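Long-range contact in beta-glucosidase (Chaetomella raphigera, PDB 6JXG), which probably hydrolyses terminal, non-reducing beta-D-glucosyl residues to release beta-D-glucose, as a glycoside hydrolase family 3 enzyme acting in cellulose breakdown: residues A[353-365]-A[371-383]. Residues are numbered along the deposited sequence; the frame is centred on the assembly and turned at random.
Sequences AIIGQDAIDNPAG and DRGCDTGHLAMGW
Gly377 and His378 run close against the 3-10 turn 357-359 and the chain just beyond it, the CA atoms of Asp358 and His378 lying 4.0 Å apart, and His378 N bonds to Ile360 O. Gly377 has a positive phi, and a CB there would strike Asn362 N. Its N-H points almost straight (170°) at Gln357 OE1, 2.7 Å away, meeting the amide from above its plane. Gln357 reaches it with CG lodged between its own N and carbonyl carbon (chi1 63°) and the chain extended beyond; an alanine here would probably leave the Gly377 N-H without its acceptor and open a gap beside Thr376, whose CG2 rests on OE1. Asp358, in the middle of the turn, holds His378 and Leu379. Its carbonyl O takes the His378 ND1 proton at 2.7 Å, in the carbonyl plane but 26° out of the ring plane, while OD1 receives Leu379 N at 3.1 Å and a weak second bond from ND1. Asp358 OD2 bonds to Asn482 and His378 NE2 to Ser511, partners outside the two segments. Asn362 ND2 lies 3.7 Å from Thr376 CB, and Asn362 OD1 accepts from Ala364 N, an Asx turn. One water joins Asn362 N to His378 O, another Asn362 ND2 to Thr376 O. The Cys374-Cys369 disulfide fastens 371-383 to the short connection between the segments. Within the family 3 C-terminal domain, the contact brings the later loop against the turn following strand 351-355, which lies between strands 431-438 and 410-414 of a mixed sheet; Asp358 and Leu379 touch strand 431-438, and Ile360 packs on Leu397 of helix 396-406.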
# COMPACT_ATOMS: atom_id res chain seq x y z
N ALA A 353 16.74 -26.88 -13.25
CA ALA A 353 16.31 -27.35 -11.95
C ALA A 353 15.37 -26.29 -11.31
O ALA A 353 15.62 -25.07 -11.46
CB ALA A 353 17.54 -27.61 -11.04
N ILE A 354 14.32 -26.76 -10.63
CA ILE A 354 13.29 -25.88 -9.99
C ILE A 354 13.27 -26.23 -8.51
O ILE A 354 12.94 -27.39 -8.14
CB ILE A 354 11.92 -26.00 -10.70
CG1 ILE A 354 12.06 -25.67 -12.19
CG2 ILE A 354 10.82 -25.18 -10.01
CD1 ILE A 354 12.33 -24.24 -12.60
N ILE A 355 13.74 -25.29 -7.67
CA ILE A 355 14.08 -25.59 -6.30
C ILE A 355 13.36 -24.67 -5.31
O ILE A 355 13.40 -23.47 -5.45
CB ILE A 355 15.63 -25.51 -6.09
CG1 ILE A 355 16.33 -26.45 -7.05
CG2 ILE A 355 16.04 -25.78 -4.64
CD1 ILE A 355 17.76 -26.07 -7.32
N GLY A 356 12.81 -25.24 -4.25
CA GLY A 356 12.14 -24.48 -3.22
C GLY A 356 10.68 -24.71 -3.22
O GLY A 356 10.08 -24.80 -4.26
N GLN A 357 10.09 -24.75 -2.04
CA GLN A 357 8.66 -24.96 -1.92
C GLN A 357 7.90 -23.76 -2.44
O GLN A 357 6.76 -23.91 -2.77
CB GLN A 357 8.23 -25.24 -0.47
CG GLN A 357 8.46 -24.16 0.53
CD GLN A 357 7.69 -24.39 1.79
OE1 GLN A 357 6.51 -24.82 1.75
NE2 GLN A 357 8.35 -24.19 2.90
N ASP A 358 8.54 -22.59 -2.49
CA ASP A 358 7.93 -21.39 -3.09
C ASP A 358 7.62 -21.56 -4.59
O ASP A 358 6.92 -20.73 -5.16
CB ASP A 358 8.83 -20.14 -2.77
CG ASP A 358 8.31 -18.82 -3.39
OD1 ASP A 358 7.19 -18.44 -3.01
OD2 ASP A 358 9.04 -18.13 -4.15
N ALA A 359 8.07 -22.62 -5.25
CA ALA A 359 7.83 -22.81 -6.65
C ALA A 359 6.45 -23.37 -6.98
O ALA A 359 6.03 -23.29 -8.14
CB ALA A 359 8.86 -23.75 -7.27
N ILE A 360 5.82 -23.98 -5.97
CA ILE A 360 4.56 -24.72 -6.11
C ILE A 360 3.50 -24.25 -5.15
O ILE A 360 3.82 -23.68 -4.11
CB ILE A 360 4.76 -26.24 -5.90
CG1 ILE A 360 5.32 -26.50 -4.49
CG2 ILE A 360 5.59 -26.78 -7.06
CD1 ILE A 360 5.37 -27.95 -4.11
N ASP A 361 2.25 -24.45 -5.52
CA ASP A 361 1.16 -24.13 -4.61
C ASP A 361 1.27 -25.00 -3.33
O ASP A 361 1.71 -26.17 -3.39
CB ASP A 361 -0.18 -24.38 -5.26
CG ASP A 361 -0.62 -23.23 -6.19
OD1 ASP A 361 0.01 -22.17 -6.17
OD2 ASP A 361 -1.58 -23.41 -6.90
N ASN A 362 0.84 -24.44 -2.22
CA ASN A 362 0.79 -25.11 -0.93
C ASN A 362 0.10 -26.44 -1.13
O ASN A 362 -1.02 -26.44 -1.60
CB ASN A 362 0.05 -24.27 0.08
CG ASN A 362 0.01 -24.93 1.46
OD1 ASN A 362 0.25 -26.16 1.61
ND2 ASN A 362 -0.23 -24.14 2.48
N PRO A 363 0.80 -27.56 -0.86
CA PRO A 363 0.22 -28.90 -1.10
C PRO A 363 -1.04 -29.14 -0.27
O PRO A 363 -1.86 -29.90 -0.69
CB PRO A 363 1.33 -29.87 -0.65
CG PRO A 363 2.60 -29.10 -0.76
CD PRO A 363 2.26 -27.63 -0.58
N ALA A 364 -1.20 -28.51 0.88
CA ALA A 364 -2.42 -28.67 1.69
C ALA A 364 -3.60 -27.85 1.14
O ALA A 364 -4.69 -27.97 1.62
CB ALA A 364 -2.11 -28.26 3.13
N GLY A 365 -3.35 -26.95 0.20
CA GLY A 365 -4.39 -26.08 -0.34
C GLY A 365 -4.03 -24.58 -0.21
O GLY A 365 -3.47 -24.16 0.83
N ASP A 371 -6.65 -16.90 7.25
CA ASP A 371 -6.11 -15.56 7.01
C ASP A 371 -4.69 -15.56 6.42
O ASP A 371 -3.96 -14.62 6.58
CB ASP A 371 -6.15 -14.72 8.30
CG ASP A 371 -7.56 -14.52 8.84
OD1 ASP A 371 -8.51 -14.50 8.04
OD2 ASP A 371 -7.69 -14.28 10.06
N ARG A 372 -4.36 -16.61 5.67
CA ARG A 372 -3.04 -16.82 4.99
C ARG A 372 -1.89 -16.85 6.02
O ARG A 372 -0.73 -16.51 5.69
CB ARG A 372 -2.76 -15.78 3.90
CG ARG A 372 -3.97 -15.43 3.05
CD ARG A 372 -4.29 -16.56 2.08
NE ARG A 372 -5.07 -17.64 2.70
CZ ARG A 372 -6.38 -17.69 2.80
NH1 ARG A 372 -6.93 -18.74 3.39
NH2 ARG A 372 -7.15 -16.76 2.29
N GLY A 373 -2.20 -17.33 7.22
CA GLY A 373 -1.26 -17.38 8.34
C GLY A 373 -0.29 -18.54 8.28
O GLY A 373 -0.10 -19.28 9.25
N CYS A 374 0.41 -18.66 7.18
CA CYS A 374 1.58 -19.50 7.10
C CYS A 374 2.41 -19.04 5.88
O CYS A 374 1.86 -18.38 4.95
CB CYS A 374 1.14 -20.98 6.90
SG CYS A 374 0.41 -21.39 5.29
N ASP A 375 3.66 -19.52 5.81
CA ASP A 375 4.52 -19.29 4.63
C ASP A 375 4.91 -20.66 4.08
O ASP A 375 6.04 -21.11 4.24
CB ASP A 375 5.74 -18.48 5.02
CG ASP A 375 6.67 -18.15 3.84
OD1 ASP A 375 6.23 -18.23 2.71
OD2 ASP A 375 7.88 -17.90 4.07
N THR A 376 3.95 -21.33 3.49
CA THR A 376 4.07 -22.71 3.03
C THR A 376 3.66 -22.71 1.58
O THR A 376 2.62 -22.13 1.20
CB THR A 376 3.15 -23.64 3.83
OG1 THR A 376 3.57 -23.58 5.18
CG2 THR A 376 3.32 -25.08 3.37
N GLY A 377 4.43 -23.36 0.73
CA GLY A 377 4.27 -23.17 -0.68
C GLY A 377 4.44 -21.71 -1.18
O GLY A 377 4.95 -20.86 -0.47
N HIS A 378 4.01 -21.48 -2.42
CA HIS A 378 4.11 -20.20 -3.08
C HIS A 378 3.48 -19.08 -2.30
O HIS A 378 2.35 -19.19 -1.88
CB HIS A 378 3.54 -20.24 -4.46
CG HIS A 378 3.92 -19.05 -5.24
ND1 HIS A 378 5.22 -18.61 -5.33
CD2 HIS A 378 3.16 -18.14 -5.91
CE1 HIS A 378 5.25 -17.51 -6.06
NE2 HIS A 378 4.02 -17.20 -6.41
N LEU A 379 4.26 -18.03 -2.07
CA LEU A 379 3.83 -16.93 -1.26
C LEU A 379 3.30 -15.80 -2.16
O LEU A 379 4.10 -15.25 -2.95
CB LEU A 379 4.97 -16.40 -0.40
CG LEU A 379 4.64 -15.17 0.44
CD1 LEU A 379 3.66 -15.56 1.56
CD2 LEU A 379 5.85 -14.59 1.09
N ALA A 380 2.03 -15.41 -1.97
CA ALA A 380 1.43 -14.40 -2.85
C ALA A 380 0.64 -13.33 -2.15
O ALA A 380 0.11 -12.40 -2.77
CB ALA A 380 0.60 -15.07 -3.93
N MET A 381 0.72 -13.38 -0.82
CA MET A 381 -0.05 -12.51 0.07
C MET A 381 0.61 -12.70 1.48
O MET A 381 0.92 -13.86 1.84
CB MET A 381 -1.45 -13.13 0.07
CG MET A 381 -2.45 -12.29 0.65
SD MET A 381 -4.05 -12.79 0.45
CE MET A 381 -4.28 -12.94 -1.31
N GLY A 382 0.78 -11.65 2.25
CA GLY A 382 0.93 -11.75 3.71
C GLY A 382 -0.31 -12.13 4.52
O GLY A 382 -1.31 -12.56 3.97
N TRP A 383 -0.24 -12.10 5.85
CA TRP A 383 -1.38 -12.63 6.62
C TRP A 383 -2.11 -11.54 7.38
O TRP A 383 -1.60 -10.44 7.60
CB TRP A 383 -0.97 -13.72 7.62
CG TRP A 383 -0.14 -13.31 8.74
CD1 TRP A 383 -0.54 -12.65 9.85
CD2 TRP A 383 1.27 -13.61 8.95
NE1 TRP A 383 0.51 -12.52 10.73
CE2 TRP A 383 1.64 -13.06 10.20
CE3 TRP A 383 2.24 -14.25 8.19
CZ2 TRP A 383 2.94 -13.14 10.72
CZ3 TRP A 383 3.56 -14.38 8.75
CH2 TRP A 383 3.88 -13.80 9.99
O HOH W 1 0.61 -21.51 -2.03
O HOH W 2 -0.13 -21.19 1.72